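Local structure of mannosephosphate isomerase, putative (1ZX5) at residues E143-L146 with K147-D150; A193-N197 with E198-E202. The protein probably catalyses the zinc-dependent interconversion of D-mannose 6-phosphate and D-fructose 6-phosphate as a type 1 mannose-6-phosphate isomerase. All blocks are in the same frame, centred on the assembly; numbering follows the deposited sequence.

Contact 1 of 2, residues E143-L146 with K147-D150; sequences EEKL and KEED. With LFR (beta-L-fructofuranose), chain B.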
# COMPACT_ATOMS: atom_id res chain seq x y z
N GLU A 143 -26.72 -1.65 -11.99
CA GLU A 143 -27.04 -2.98 -12.54
C GLU A 143 -27.49 -2.98 -14.00
O GLU A 143 -27.14 -3.88 -14.75
CB GLU A 143 -28.10 -3.67 -11.69
CG GLU A 143 -27.54 -4.50 -10.57
CD GLU A 143 -28.61 -5.03 -9.63
OE1 GLU A 143 -29.48 -5.79 -10.09
OE2 GLU A 143 -28.56 -4.70 -8.42
N GLU A 144 -28.27 -1.98 -14.39
CA GLU A 144 -28.63 -1.78 -15.80
C GLU A 144 -27.37 -1.67 -16.65
O GLU A 144 -27.29 -2.26 -17.72
CB GLU A 144 -29.48 -0.52 -16.00
CG GLU A 144 -30.89 -0.61 -15.44
CD GLU A 144 -31.67 -1.81 -15.97
OE1 GLU A 144 -32.14 -1.76 -17.13
OE2 GLU A 144 -31.81 -2.80 -15.21
N LYS A 145 -26.39 -0.91 -16.15
CA LYS A 145 -25.15 -0.66 -16.87
C LYS A 145 -24.31 -1.92 -17.05
O LYS A 145 -23.56 -2.02 -18.02
CB LYS A 145 -24.33 0.43 -16.17
CG LYS A 145 -25.01 1.80 -16.08
CD LYS A 145 -25.41 2.32 -17.45
CE LYS A 145 -25.82 3.78 -17.40
NZ LYS A 145 -26.24 4.27 -18.75
N LEU A 146 -24.43 -2.88 -16.14
CA LEU A 146 -23.73 -4.17 -16.24
C LEU A 146 -24.16 -4.96 -17.47
O LEU A 146 -23.42 -5.83 -17.93
CB LEU A 146 -23.95 -5.03 -15.00
CG LEU A 146 -23.12 -4.85 -13.73
CD1 LEU A 146 -23.36 -6.07 -12.85
CD2 LEU A 146 -21.64 -4.69 -14.02
N LYS A 147 -25.36 -4.68 -17.96
CA LYS A 147 -25.91 -5.33 -19.15
C LYS A 147 -25.13 -4.96 -20.42
O LYS A 147 -24.97 -5.79 -21.31
CB LYS A 147 -27.38 -4.97 -19.33
CG LYS A 147 -28.31 -5.59 -18.28
CD LYS A 147 -29.74 -5.68 -18.81
CE LYS A 147 -30.59 -4.48 -18.38
NZ LYS A 147 -31.19 -4.70 -17.03
N GLU A 148 -24.64 -3.73 -20.48
CA GLU A 148 -23.81 -3.28 -21.59
C GLU A 148 -22.50 -4.08 -21.67
O GLU A 148 -22.09 -4.71 -20.69
CB GLU A 148 -23.54 -1.79 -21.48
CG GLU A 148 -24.81 -0.95 -21.40
CD GLU A 148 -24.54 0.54 -21.35
OE1 GLU A 148 -23.39 0.95 -21.66
OE2 GLU A 148 -25.47 1.31 -21.00
N GLU A 149 -21.86 -4.05 -22.83
CA GLU A 149 -20.67 -4.87 -23.06
C GLU A 149 -19.50 -4.46 -22.15
O GLU A 149 -18.91 -5.31 -21.45
CB GLU A 149 -20.30 -4.91 -24.55
CG GLU A 149 -20.97 -6.06 -25.32
CD GLU A 149 -20.17 -7.37 -25.26
OE1 GLU A 149 -19.00 -7.36 -25.67
OE2 GLU A 149 -20.71 -8.41 -24.82
N ASP A 150 -19.20 -3.17 -22.12
CA ASP A 150 -18.13 -2.67 -21.25
C ASP A 150 -18.38 -1.22 -20.84
O ASP A 150 -17.59 -0.32 -21.15
CB ASP A 150 -16.75 -2.84 -21.93
CG ASP A 150 -15.59 -2.35 -21.07
OD1 ASP A 150 -15.57 -2.58 -19.82
OD2 ASP A 150 -14.67 -1.73 -21.65
C1 LFR B . -14.48 -0.07 -16.84
C2 LFR B . -13.00 -0.12 -17.26
C3 LFR B . -12.51 -1.57 -17.30
C4 LFR B . -12.16 -1.88 -18.74
C5 LFR B . -12.43 -0.61 -19.53
C6 LFR B . -11.18 -0.13 -20.27
O1 LFR B . -14.72 0.59 -15.58
O2 LFR B . -12.15 0.66 -16.39
O3 LFR B . -11.33 -1.77 -16.53
O4 LFR B . -12.99 -2.96 -19.17
O5 LFR B . -12.91 0.39 -18.61
O6 LFR B . -11.48 0.77 -21.35
O HOH W 1 -21.09 -3.04 -19.00
O HOH W 2 -24.76 4.04 -21.14

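Contact 2 of 2, residues A193-N197 with E198-E202; sequences AYFFN and ENDWE. With ACY (acetic acid), chain H.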
# COMPACT_ATOMS: atom_id res chain seq x y z
N ALA A 193 -11.53 -7.45 -2.18
CA ALA A 193 -11.91 -6.43 -3.15
C ALA A 193 -13.02 -6.99 -4.02
O ALA A 193 -12.93 -8.13 -4.48
CB ALA A 193 -10.70 -6.00 -4.02
N TYR A 194 -14.07 -6.20 -4.22
CA TYR A 194 -15.20 -6.63 -5.01
C TYR A 194 -15.33 -5.74 -6.22
O TYR A 194 -15.46 -4.52 -6.10
CB TYR A 194 -16.48 -6.60 -4.18
CG TYR A 194 -16.36 -7.36 -2.88
CD1 TYR A 194 -15.95 -8.71 -2.86
CD2 TYR A 194 -16.66 -6.74 -1.67
CE1 TYR A 194 -15.84 -9.42 -1.66
CE2 TYR A 194 -16.56 -7.43 -0.46
CZ TYR A 194 -16.15 -8.76 -0.46
OH TYR A 194 -16.08 -9.43 0.75
N PHE A 195 -15.30 -6.36 -7.39
CA PHE A 195 -15.26 -5.62 -8.65
C PHE A 195 -16.66 -5.41 -9.20
O PHE A 195 -17.58 -6.18 -8.89
CB PHE A 195 -14.34 -6.34 -9.65
CG PHE A 195 -12.87 -6.15 -9.35
CD1 PHE A 195 -12.12 -5.18 -10.02
CD2 PHE A 195 -12.24 -6.92 -8.36
CE1 PHE A 195 -10.75 -4.97 -9.72
CE2 PHE A 195 -10.87 -6.73 -8.06
CZ PHE A 195 -10.13 -5.75 -8.74
N PHE A 196 -16.83 -4.37 -10.00
CA PHE A 196 -18.11 -4.08 -10.65
C PHE A 196 -18.39 -5.04 -11.80
O PHE A 196 -18.27 -4.68 -12.98
CB PHE A 196 -18.13 -2.62 -11.13
CG PHE A 196 -18.49 -1.62 -10.05
CD1 PHE A 196 -18.11 -1.82 -8.72
CD2 PHE A 196 -19.19 -0.46 -10.38
CE1 PHE A 196 -18.43 -0.89 -7.72
CE2 PHE A 196 -19.51 0.49 -9.40
CZ PHE A 196 -19.13 0.27 -8.07
N ASN A 197 -18.75 -6.27 -11.47
CA ASN A 197 -19.07 -7.29 -12.47
C ASN A 197 -20.10 -8.23 -11.88
O ASN A 197 -20.38 -8.19 -10.67
CB ASN A 197 -17.81 -8.04 -12.97
CG ASN A 197 -17.04 -8.76 -11.85
OD1 ASN A 197 -17.61 -9.35 -10.94
ND2 ASN A 197 -15.73 -8.73 -11.95
N GLU A 198 -20.67 -9.08 -12.73
CA GLU A 198 -21.72 -10.01 -12.29
C GLU A 198 -21.22 -10.92 -11.16
O GLU A 198 -21.94 -11.19 -10.20
CB GLU A 198 -22.19 -10.83 -13.49
CG GLU A 198 -23.27 -11.86 -13.19
CD GLU A 198 -22.74 -13.15 -12.57
OE1 GLU A 198 -21.54 -13.50 -12.78
OE2 GLU A 198 -23.54 -13.82 -11.88
N ASN A 199 -19.98 -11.40 -11.29
CA ASN A 199 -19.43 -12.35 -10.33
C ASN A 199 -19.44 -11.83 -8.89
O ASN A 199 -19.73 -12.58 -7.96
CB ASN A 199 -18.00 -12.74 -10.76
CG ASN A 199 -17.40 -13.85 -9.91
OD1 ASN A 199 -16.60 -13.59 -9.00
ND2 ASN A 199 -17.77 -15.08 -10.20
N ASP A 200 -19.11 -10.54 -8.73
CA ASP A 200 -18.96 -9.92 -7.41
C ASP A 200 -20.14 -9.03 -7.00
O ASP A 200 -20.11 -8.44 -5.92
CB ASP A 200 -17.71 -9.04 -7.39
CG ASP A 200 -16.41 -9.82 -7.56
OD1 ASP A 200 -16.42 -11.07 -7.58
OD2 ASP A 200 -15.36 -9.15 -7.64
N TRP A 201 -21.15 -8.90 -7.85
CA TRP A 201 -22.21 -7.92 -7.64
C TRP A 201 -22.97 -8.04 -6.32
O TRP A 201 -23.29 -7.03 -5.71
CB TRP A 201 -23.21 -7.88 -8.82
CG TRP A 201 -23.96 -6.57 -8.80
CD1 TRP A 201 -25.28 -6.38 -8.51
CD2 TRP A 201 -23.40 -5.26 -9.03
NE1 TRP A 201 -25.58 -5.03 -8.55
CE2 TRP A 201 -24.45 -4.33 -8.87
CE3 TRP A 201 -22.12 -4.79 -9.35
CZ2 TRP A 201 -24.26 -2.94 -9.04
CZ3 TRP A 201 -21.93 -3.42 -9.52
CH2 TRP A 201 -22.99 -2.51 -9.37
N GLU A 202 -23.25 -9.27 -5.88
CA GLU A 202 -23.92 -9.47 -4.59
C GLU A 202 -23.13 -8.88 -3.42
O GLU A 202 -23.73 -8.37 -2.48
CB GLU A 202 -24.23 -10.94 -4.33
CG GLU A 202 -25.36 -11.50 -5.19
CD GLU A 202 -26.71 -10.81 -4.94
OE1 GLU A 202 -27.20 -10.85 -3.79
OE2 GLU A 202 -27.27 -10.24 -5.91
C ACY H . -12.71 -10.27 -9.15
O ACY H . -13.54 -10.08 -10.07
OXT ACY H . -13.01 -10.25 -7.93
CH3 ACY H . -11.28 -10.54 -9.51

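Contact 1 of 2, residues E143-L146 with K147-D150
E144 and K147 pair up at the turn by which helix 139-146 runs into the loop that brings D150 to the fructofuranose pocket. Their side chains lie alongside one another and point the same way. K147 NZ meets E144 OE2 at 2.7 Å in a salt bridge, coming down on the carboxylate from 46° out of its plane. Two successive bends near the end of the lysine chain (chi3 -95°, chi4 -86°) curl NZ back onto that group. The backbone spans the same three-residue step, with K147 N donating to E144 O over 3.1 Å.

K145 and E148 repeat the spacing with the charges exchanged, and more loosely. Their salt bridge is long, 3.8 Å from K145 NZ to E148 OE2, and a water fills in: it accepts from K145 NZ and donates to E148 OE2. K145 O takes a weak bond from E148 N and also a hydrogen bond from a second water, which donates to E148 O as well, at 2.6 Å. Further along the loop, D150 OD1 accepts a hydrogen bond from O4 of the sugar at 2.7 Å; T96, Q97 and K154 bind the same molecule.

On this solvent-facing turn the four charges are thus matched in two pairs, one gripped directly and one largely through water, so the second is probably the more easily parted.

Contact 2 of 2, residues A193-N197 with E198-E202
The chain makes an inverse gamma turn centred on F196, with N197 N bonded to F195 O at 2.8 Å, and then runs through E198, N199 and D200 into helix 201-207. D200 reaches back across this bend: its OD2 accepts from F195 N at 2.8 Å on the anti lone pair, and the N-H points almost straight at it (173°). The same oxygen lies in the plane of the F195 ring, at its edge, and stands 2.6 Å from OXT of an acetic acid probably taken from the crystallisation liquor, so close that one of the two acid groups probably carries a proton.

N197 ties the same residue through its backbone. A chi1 of 59° tucks CG over the main chain, in between N and C, and the amide turns OD1 to D200 N, 2.9 Å away and nearly in line with the C=O bond. ND2 of that amide donates to O of the acetic acid at 3.2 Å. Were D200 an alanine, F195 N would probably lose its acceptor and the acetic acid its close carboxylate neighbour.

Beyond the bend, W201 presents an edge to the face of F196 in a T-shaped pair, planes at 86°, with CZ3 3.9 Å from F196 CG. F153 meets the F196 ring edge-to-face as well, and H99 stacks on F195. Strand 194-195 pairs antiparallel with strand 99-100, while W201 lies against I139, L142 and L146 of helix 139-146.

From the N terminus the chain reaches contact 1 first, and that contact is complete before contact 2 begins; the two follow in series, neither nesting nor crossing. Each closes only a short turn, contact 1 from helix 139-146 into the sugar-binding loop, contact 2 from strand 194-195 into helix 201-207. The strands between 157 and 188 separate them in sequence, yet their centres are 12 Å apart and they touch. E143 OE2 of contact 1 probably accepts a hydrogen bond from W201 NE1 of contact 2 at 3.0 Å, and L146 CD2 also packs on F196 O and N197 CA, so helix 139-146 is tied to both the turn and the start of helix 201-207.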